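Local coordinates for 3-oxoacyl-[acyl-carrier-protein] synthase, mitochondrial (Arabidopsis thaliana, PDB 2IX4) that catalyses the condensation steps of mitochondrial fatty acid synthesis, lengthening an acyl chain by two carbons taken from malonyl-ACP, at residues A[120-133]-A[145-158]. Sequence-based numbering, arbitrary orientation.
Sequences IGGGIGSICDIVEA and LSPFFIPKILVNMA. With 6NA (hexanoic acid), chain C; 6NA (hexanoic acid), chain E.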
ATOM      1  N   ILE A 120      -0.484   9.175   1.587  1.00 21.96           N
ATOM      2  CA  ILE A 120       0.483   9.335   0.502  1.00 22.52           C
ATOM      3  C   ILE A 120       1.232   8.023   0.330  1.00 23.14           C
ATOM      4  O   ILE A 120       2.025   7.633   1.189  1.00 23.61           O
ATOM      5  CB  ILE A 120       1.483  10.491   0.783  1.00 22.24           C
ATOM      6  CG1 ILE A 120       0.741  11.813   1.007  1.00 21.95           C
ATOM      7  CG2 ILE A 120       2.501  10.627  -0.366  1.00 22.32           C
ATOM      8  CD1 ILE A 120       1.602  12.916   1.609  1.00 20.68           C
ATOM      9  N   GLY A 121       0.968   7.334  -0.774  1.00 23.92           N
ATOM     10  CA  GLY A 121       1.597   6.050  -1.033  1.00 24.48           C
ATOM     11  C   GLY A 121       2.793   6.140  -1.960  1.00 25.10           C
ATOM     12  O   GLY A 121       2.925   7.082  -2.738  1.00 24.91           O
ATOM     13  N   GLY A 122       3.673   5.153  -1.852  1.00 25.52           N
ATOM     14  CA  GLY A 122       4.743   4.948  -2.819  1.00 26.26           C
ATOM     15  C   GLY A 122       4.568   3.572  -3.429  1.00 26.73           C
ATOM     16  O   GLY A 122       4.046   2.666  -2.780  1.00 26.78           O
ATOM     17  N   GLY A 123       5.000   3.410  -4.673  1.00 27.13           N
ATOM     18  CA  GLY A 123       4.808   2.155  -5.387  1.00 27.82           C
ATOM     19  C   GLY A 123       5.805   1.066  -5.040  1.00 28.25           C
ATOM     20  O   GLY A 123       5.416  -0.083  -4.818  1.00 28.44           O
ATOM     21  N   ILE A 124       7.089   1.421  -5.005  1.00 28.69           N
ATOM     22  CA  ILE A 124       8.159   0.440  -4.771  1.00 29.17           C
ATOM     23  C   ILE A 124       9.043   0.781  -3.566  1.00 29.13           C
ATOM     24  O   ILE A 124       9.590  -0.115  -2.924  1.00 29.32           O
ATOM     25  CB  ILE A 124       9.062   0.224  -6.017  1.00 29.23           C
ATOM     26  CG1 ILE A 124       8.254   0.316  -7.316  1.00 29.92           C
ATOM     27  CG2 ILE A 124       9.752  -1.139  -5.936  1.00 29.77           C
ATOM     28  CD1 ILE A 124       9.102   0.403  -8.586  1.00 30.36           C
ATOM     29  N   GLY A 125       9.187   2.068  -3.266  1.00 29.15           N
ATOM     30  CA  GLY A 125       9.976   2.494  -2.112  1.00 29.08           C
ATOM     31  C   GLY A 125      11.384   2.904  -2.486  1.00 28.93           C
ATOM     32  O   GLY A 125      11.579   3.841  -3.262  1.00 29.19           O
ATOM     33  N   SER A 126      12.371   2.200  -1.936  1.00 28.55           N
ATOM     34  CA  SER A 126      13.770   2.543  -2.171  1.00 27.92           C
ATOM     35  C   SER A 126      14.617   1.315  -2.504  1.00 27.54           C
ATOM     36  O   SER A 126      15.285   0.750  -1.634  1.00 27.58           O
ATOM     37  CB  SER A 126      14.340   3.304  -0.970  1.00 27.90           C
ATOM     38  OG  SER A 126      15.597   3.875  -1.286  1.00 28.05           O
ATOM     39  N   ILE A 127      14.581   0.914  -3.774  1.00 27.00           N
ATOM     40  CA  ILE A 127      15.367  -0.220  -4.264  1.00 26.50           C
ATOM     41  C   ILE A 127      16.875  -0.003  -4.093  1.00 26.09           C
ATOM     42  O   ILE A 127      17.599  -0.941  -3.762  1.00 25.97           O
ATOM     43  CB  ILE A 127      15.028  -0.574  -5.743  1.00 26.63           C
ATOM     44  CG1 ILE A 127      13.567  -1.033  -5.862  1.00 27.03           C
ATOM     45  CG2 ILE A 127      15.969  -1.657  -6.276  1.00 26.31           C
ATOM     46  CD1 ILE A 127      13.169  -1.568  -7.239  1.00 28.58           C
ATOM     47  N   CYS A 128      17.338   1.230  -4.307  1.00 25.60           N
ATOM     48  CA  CYS A 128      18.766   1.547  -4.209  1.00 25.28           C
ATOM     49  C   CYS A 128      19.319   1.323  -2.800  1.00 24.61           C
ATOM     50  O   CYS A 128      20.475   0.923  -2.638  1.00 24.68           O
ATOM     51  CB  CYS A 128      19.053   2.976  -4.684  1.00 25.37           C
ATOM     52  SG  CYS A 128      18.306   4.280  -3.681  1.00 27.38           S
ATOM     53  N   ASP A 129      18.491   1.580  -1.789  1.00 23.90           N
ATOM     54  CA  ASP A 129      18.856   1.316  -0.400  1.00 23.03           C
ATOM     55  C   ASP A 129      18.945  -0.179  -0.104  1.00 22.40           C
ATOM     56  O   ASP A 129      19.812  -0.611   0.657  1.00 22.20           O
ATOM     57  CB  ASP A 129      17.872   1.990   0.555  1.00 23.32           C
ATOM     58  CG  ASP A 129      18.137   3.475   0.710  1.00 24.05           C
ATOM     59  OD1 ASP A 129      19.307   3.858   0.930  1.00 25.69           O
ATOM     60  OD2 ASP A 129      17.174   4.262   0.625  1.00 24.96           O
ATOM     61  N   ILE A 130      18.051  -0.963  -0.706  1.00 21.51           N
ATOM     62  CA  ILE A 130      18.087  -2.421  -0.555  1.00 20.88           C
ATOM     63  C   ILE A 130      19.293  -3.014  -1.288  1.00 20.53           C
ATOM     64  O   ILE A 130      19.885  -3.990  -0.828  1.00 20.42           O
ATOM     65  CB  ILE A 130      16.766  -3.092  -1.018  1.00 20.75           C
ATOM     66  CG1 ILE A 130      15.573  -2.485  -0.270  1.00 20.49           C
ATOM     67  CG2 ILE A 130      16.815  -4.614  -0.796  1.00 20.73           C
ATOM     68  CD1 ILE A 130      14.212  -2.812  -0.875  1.00 20.02           C
ATOM     69  N   VAL A 131      19.655  -2.413  -2.421  1.00 20.34           N
ATOM     70  CA  VAL A 131      20.834  -2.828  -3.190  1.00 20.02           C
ATOM     71  C   VAL A 131      22.123  -2.603  -2.388  1.00 20.04           C
ATOM     72  O   VAL A 131      22.994  -3.480  -2.338  1.00 19.82           O
ATOM     73  CB  VAL A 131      20.893  -2.119  -4.579  1.00 19.99           C
ATOM     74  CG1 VAL A 131      22.272  -2.253  -5.218  1.00 19.35           C
ATOM     75  CG2 VAL A 131      19.826  -2.690  -5.510  1.00 19.48           C
ATOM     76  N   GLU A 132      22.227  -1.436  -1.754  1.00 19.98           N
ATOM     77  CA  GLU A 132      23.377  -1.117  -0.899  1.00 20.33           C
ATOM     78  C   GLU A 132      23.517  -2.104   0.263  1.00 19.97           C
ATOM     79  O   GLU A 132      24.623  -2.539   0.587  1.00 19.90           O
ATOM     80  CB  GLU A 132      23.292   0.319  -0.372  1.00 20.47           C
ATOM     81  CG  GLU A 132      23.594   1.380  -1.419  1.00 22.39           C
ATOM     82  CD  GLU A 132      23.949   2.745  -0.830  1.00 24.56           C
ATOM     83  OE1 GLU A 132      23.901   2.913   0.411  1.00 25.80           O
ATOM     84  OE2 GLU A 132      24.277   3.657  -1.620  1.00 25.12           O
ATOM     85  N   ALA A 133      22.387  -2.453   0.875  1.00 19.72           N
ATOM     86  CA  ALA A 133      22.358  -3.419   1.974  1.00 19.54           C
ATOM     87  C   ALA A 133      22.726  -4.833   1.511  1.00 19.30           C
ATOM     88  O   ALA A 133      23.463  -5.545   2.196  1.00 19.03           O
ATOM     89  CB  ALA A 133      20.994  -3.411   2.642  1.00 19.43           C
ATOM     90  N   LEU A 145      25.581  -2.100   8.283  1.00 25.37           N
ATOM     91  CA  LEU A 145      24.129  -1.969   8.082  1.00 25.00           C
ATOM     92  C   LEU A 145      23.512  -0.944   9.031  1.00 24.89           C
ATOM     93  O   LEU A 145      23.786  -0.954  10.230  1.00 24.85           O
ATOM     94  CB  LEU A 145      23.416  -3.322   8.212  1.00 24.90           C
ATOM     95  CG  LEU A 145      21.929  -3.381   7.827  1.00 24.55           C
ATOM     96  CD1 LEU A 145      21.734  -3.168   6.337  1.00 24.25           C
ATOM     97  CD2 LEU A 145      21.318  -4.701   8.251  1.00 24.38           C
ATOM     98  N   SER A 146      22.694  -0.059   8.469  1.00 24.74           N
ATOM     99  CA  SER A 146      22.097   1.045   9.214  1.00 24.81           C
ATOM    100  C   SER A 146      20.888   0.594  10.037  1.00 24.74           C
ATOM    101  O   SER A 146      20.096  -0.230   9.572  1.00 24.56           O
ATOM    102  CB  SER A 146      21.682   2.164   8.252  1.00 24.88           C
ATOM    103  OG  SER A 146      21.078   3.247   8.945  1.00 25.00           O
ATOM    104  N   PRO A 147      20.742   1.140  11.262  1.00 24.81           N
ATOM    105  CA  PRO A 147      19.533   0.912  12.063  1.00 24.85           C
ATOM    106  C   PRO A 147      18.295   1.522  11.405  1.00 24.89           C
ATOM    107  O   PRO A 147      17.166   1.157  11.749  1.00 24.93           O
ATOM    108  CB  PRO A 147      19.832   1.645  13.380  1.00 24.83           C
ATOM    109  CG  PRO A 147      21.305   1.872  13.393  1.00 24.90           C
ATOM    110  CD  PRO A 147      21.710   2.003  11.966  1.00 24.85           C
ATOM    111  N   PHE A 148      18.518   2.444  10.467  1.00 24.98           N
ATOM    112  CA  PHE A 148      17.443   3.126   9.748  1.00 25.08           C
ATOM    113  C   PHE A 148      17.072   2.444   8.432  1.00 24.85           C
ATOM    114  O   PHE A 148      16.251   2.967   7.678  1.00 24.81           O
ATOM    115  CB  PHE A 148      17.821   4.586   9.474  1.00 25.22           C
ATOM    116  CG  PHE A 148      18.128   5.382  10.710  1.00 26.08           C
ATOM    117  CD1 PHE A 148      19.441   5.713  11.026  1.00 26.65           C
ATOM    118  CD2 PHE A 148      17.107   5.800  11.558  1.00 27.22           C
ATOM    119  CE1 PHE A 148      19.734   6.449  12.169  1.00 27.24           C
ATOM    120  CE2 PHE A 148      17.391   6.537  12.703  1.00 27.65           C
ATOM    121  CZ  PHE A 148      18.708   6.863  13.007  1.00 27.75           C
ATOM    122  N   PHE A 149      17.665   1.282   8.160  1.00 24.66           N
ATOM    123  CA  PHE A 149      17.420   0.575   6.903  1.00 24.47           C
ATOM    124  C   PHE A 149      15.944   0.244   6.690  1.00 24.46           C
ATOM    125  O   PHE A 149      15.374   0.604   5.659  1.00 24.33           O
ATOM    126  CB  PHE A 149      18.286  -0.690   6.787  1.00 24.41           C
ATOM    127  CG  PHE A 149      17.877  -1.607   5.660  1.00 24.44           C
ATOM    128  CD1 PHE A 149      18.086  -1.239   4.331  1.00 24.53           C
ATOM    129  CD2 PHE A 149      17.275  -2.833   5.928  1.00 24.31           C
ATOM    130  CE1 PHE A 149      17.698  -2.081   3.287  1.00 24.58           C
ATOM    131  CE2 PHE A 149      16.887  -3.682   4.889  1.00 24.33           C
ATOM    132  CZ  PHE A 149      17.102  -3.302   3.567  1.00 24.28           C
ATOM    133  N   ILE A 150      15.334  -0.437   7.663  1.00 24.48           N
ATOM    134  CA  ILE A 150      13.922  -0.830   7.566  1.00 24.65           C
ATOM    135  C   ILE A 150      12.976   0.380   7.437  1.00 24.88           C
ATOM    136  O   ILE A 150      12.154   0.412   6.516  1.00 24.75           O
ATOM    137  CB  ILE A 150      13.485  -1.793   8.722  1.00 24.64           C
ATOM    138  CG1 ILE A 150      14.193  -3.154   8.605  1.00 24.33           C
ATOM    139  CG2 ILE A 150      11.962  -1.964   8.765  1.00 24.37           C
ATOM    140  CD1 ILE A 150      13.788  -4.005   7.392  1.00 23.92           C
ATOM    141  N   PRO A 151      13.089   1.378   8.343  1.00 25.18           N
ATOM    142  CA  PRO A 151      12.224   2.560   8.243  1.00 25.49           C
ATOM    143  C   PRO A 151      12.276   3.298   6.899  1.00 25.79           C
ATOM    144  O   PRO A 151      11.264   3.853   6.479  1.00 25.98           O
ATOM    145  CB  PRO A 151      12.743   3.471   9.359  1.00 25.60           C
ATOM    146  CG  PRO A 151      13.371   2.560  10.327  1.00 25.37           C
ATOM    147  CD  PRO A 151      13.977   1.462   9.518  1.00 25.20           C
ATOM    148  N   LYS A 152      13.427   3.309   6.230  1.00 26.11           N
ATOM    149  CA  LYS A 152      13.549   4.074   4.980  1.00 26.57           C
ATOM    150  C   LYS A 152      13.153   3.327   3.697  1.00 26.36           C
ATOM    151  O   LYS A 152      13.111   3.928   2.624  1.00 26.63           O
ATOM    152  CB  LYS A 152      14.927   4.752   4.848  1.00 26.75           C
ATOM    153  CG  LYS A 152      16.109   3.847   4.562  1.00 27.98           C
ATOM    154  CD  LYS A 152      17.359   4.695   4.310  1.00 29.72           C
ATOM    155  CE  LYS A 152      18.614   4.074   4.918  1.00 31.52           C
ATOM    156  NZ  LYS A 152      19.128   2.867   4.187  1.00 33.11           N
ATOM    157  N   ILE A 153      12.844   2.037   3.807  1.00 26.13           N
ATOM    158  CA  ILE A 153      12.416   1.256   2.639  1.00 25.92           C
ATOM    159  C   ILE A 153      10.914   0.942   2.609  1.00 25.77           C
ATOM    160  O   ILE A 153      10.400   0.457   1.600  1.00 25.82           O
ATOM    161  CB  ILE A 153      13.248  -0.052   2.451  1.00 25.88           C
ATOM    162  CG1 ILE A 153      13.001  -1.043   3.598  1.00 25.95           C
ATOM    163  CG2 ILE A 153      14.732   0.276   2.284  1.00 25.80           C
ATOM    164  CD1 ILE A 153      13.304  -2.492   3.252  1.00 25.58           C
ATOM    165  N   LEU A 154      10.215   1.230   3.705  1.00 25.42           N
ATOM    166  CA  LEU A 154       8.780   0.941   3.808  1.00 25.19           C
ATOM    167  C   LEU A 154       7.915   1.959   3.056  1.00 25.11           C
ATOM    168  O   LEU A 154       7.995   3.165   3.305  1.00 25.16           O
ATOM    169  CB  LEU A 154       8.351   0.837   5.274  1.00 25.00           C
ATOM    170  CG  LEU A 154       8.954  -0.300   6.107  1.00 25.03           C
ATOM    171  CD1 LEU A 154       8.712  -0.061   7.585  1.00 23.98           C
ATOM    172  CD2 LEU A 154       8.419  -1.666   5.676  1.00 24.79           C
ATOM    173  N   VAL A 155       7.072   1.452   2.156  1.00 25.02           N
ATOM    174  CA  VAL A 155       6.316   2.289   1.210  1.00 24.99           C
ATOM    175  C   VAL A 155       5.222   3.166   1.840  1.00 24.95           C
ATOM    176  O   VAL A 155       4.630   4.004   1.152  1.00 25.01           O
ATOM    177  CB  VAL A 155       5.715   1.458   0.027  1.00 25.09           C
ATOM    178  CG1 VAL A 155       6.818   0.877  -0.843  1.00 25.61           C
ATOM    179  CG2 VAL A 155       4.813   0.352   0.533  1.00 25.20           C
ATOM    180  N   ASN A 156       4.961   2.973   3.133  1.00 24.60           N
ATOM    181  CA  ASN A 156       3.974   3.777   3.849  1.00 24.36           C
ATOM    182  C   ASN A 156       4.584   4.978   4.570  1.00 24.35           C
ATOM    183  O   ASN A 156       3.858   5.815   5.113  1.00 24.46           O
ATOM    184  CB  ASN A 156       3.210   2.920   4.861  1.00 24.32           C
ATOM    185  CG  ASN A 156       4.096   2.401   5.983  1.00 24.02           C
ATOM    186  OD1 ASN A 156       5.051   1.664   5.745  1.00 24.03           O
ATOM    187  ND2 ASN A 156       3.770   2.773   7.219  1.00 23.40           N
ATOM    188  N   MET A 157       5.913   5.061   4.564  1.00 24.11           N
ATOM    189  CA  MET A 157       6.624   6.000   5.431  1.00 24.26           C
ATOM    190  C   MET A 157       6.493   7.481   5.067  1.00 24.05           C
ATOM    191  O   MET A 157       6.743   8.347   5.911  1.00 24.20           O
ATOM    192  CB  MET A 157       8.087   5.585   5.613  1.00 24.41           C
ATOM    193  CG  MET A 157       8.262   4.352   6.506  1.00 24.94           C
ATOM    194  SD  MET A 157       7.514   4.477   8.153  1.00 26.61           S
ATOM    195  CE  MET A 157       8.553   5.726   8.908  1.00 26.03           C
ATOM    196  N   ALA A 158       6.111   7.774   3.825  1.00 23.79           N
ATOM    197  CA  ALA A 158       5.859   9.161   3.423  1.00 23.72           C
ATOM    198  C   ALA A 158       4.716   9.768   4.245  1.00 23.58           C
ATOM    199  O   ALA A 158       4.826  10.897   4.726  1.00 23.40           O
ATOM    200  CB  ALA A 158       5.575   9.257   1.928  1.00 23.90           C
TER
HETATM  201  CA  6NA C1462       4.505  -0.504 -12.952  1.00 26.72           C
HETATM  202  C   6NA C1462       3.205   0.261 -12.861  1.00 26.52           C
HETATM  203  O   6NA C1462       2.139  -0.330 -12.818  1.00 25.73           O
HETATM  204  CB  6NA C1462       4.908  -0.972 -11.558  1.00 26.98           C
HETATM  205  CG  6NA C1462       5.664   0.120 -10.805  1.00 27.55           C
HETATM  206  CD  6NA C1462       5.143   0.264  -9.386  1.00 27.91           C
HETATM  207  C6  6NA C1462       5.158   1.710  -8.948  1.00 27.95           C
HETATM  208  CA  6NA E1462       7.375  -3.300  11.378  1.00 25.97           C
HETATM  209  C   6NA E1462       5.891  -3.106  11.597  1.00 26.55           C
HETATM  210  O   6NA E1462       5.412  -1.997  11.783  1.00 25.90           O
HETATM  211  CB  6NA E1462       7.842  -2.835   9.997  1.00 25.57           C
HETATM  212  CG  6NA E1462       6.848  -3.082   8.862  1.00 25.33           C
HETATM  213  CD  6NA E1462       7.020  -4.446   8.210  1.00 24.92           C
HETATM  214  C6  6NA E1462       5.844  -4.752   7.308  1.00 25.16           C
HETATM  215  O   HOH W   1       4.310   6.478   1.800  1.00 26.70           O
HETATM  216  O   HOH W   2      11.473  -0.268  -0.629  1.00 27.98           O
HETATM  217  O   HOH W   3      21.523   3.156   2.131  1.00 40.34           O
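Helix 127-133 and the short, irregular helical turn 149-153 run nearly antiparallel (154°), their axes 9.8 Å apart, and where the chain leads into the first and leaves the second, Gly125 and Val155 approach to 4.9 Å between CA atoms. Along the helices, Ala133 CB sits 3.6 Å from Phe149 CE1, with Leu145 CD1 on the same methyl. With CG anti to the backbone N (chi1 168°), the Phe149 ring brings its edge to Ile130 CA, while Ile130 CG1 meets Ile153 CG2 with the two side chains crossing at about a right angle. The bent chain of Lys152 likewise crosses Asp129, CD nearest OD2, and OD1 forms a long salt bridge to NZ (3.4 Å). A water shared by OD1, NZ and Glu132 OE1 reinforces this pair, and OD2 accepts a short bond from Ser126 OG, the N-cap residue, from above the carboxylate plane. Replacing Asp129 with an alanine would probably leave the Lys152 ammonium without its charged mate and the Ser126 hydroxyl free to turn. Farther on, Val155 CG1 presses on the backbone at Ile124 C (3.5 Å), and Val155 O takes a weak bond from Gly122 N. Two waters bridge the segments, one linking Ile124 O and Ser126 N to Ile153 O, the other Ile120 O to Val155 O. Ile130 also packs on Ile130 of the second subunit. In this thiolase-fold condensing enzyme, the contact joins the loop after strand 116-122, whose Gly123 and Ile124 line the hexanoic acid pocket, to 149-158 at the dimer interface.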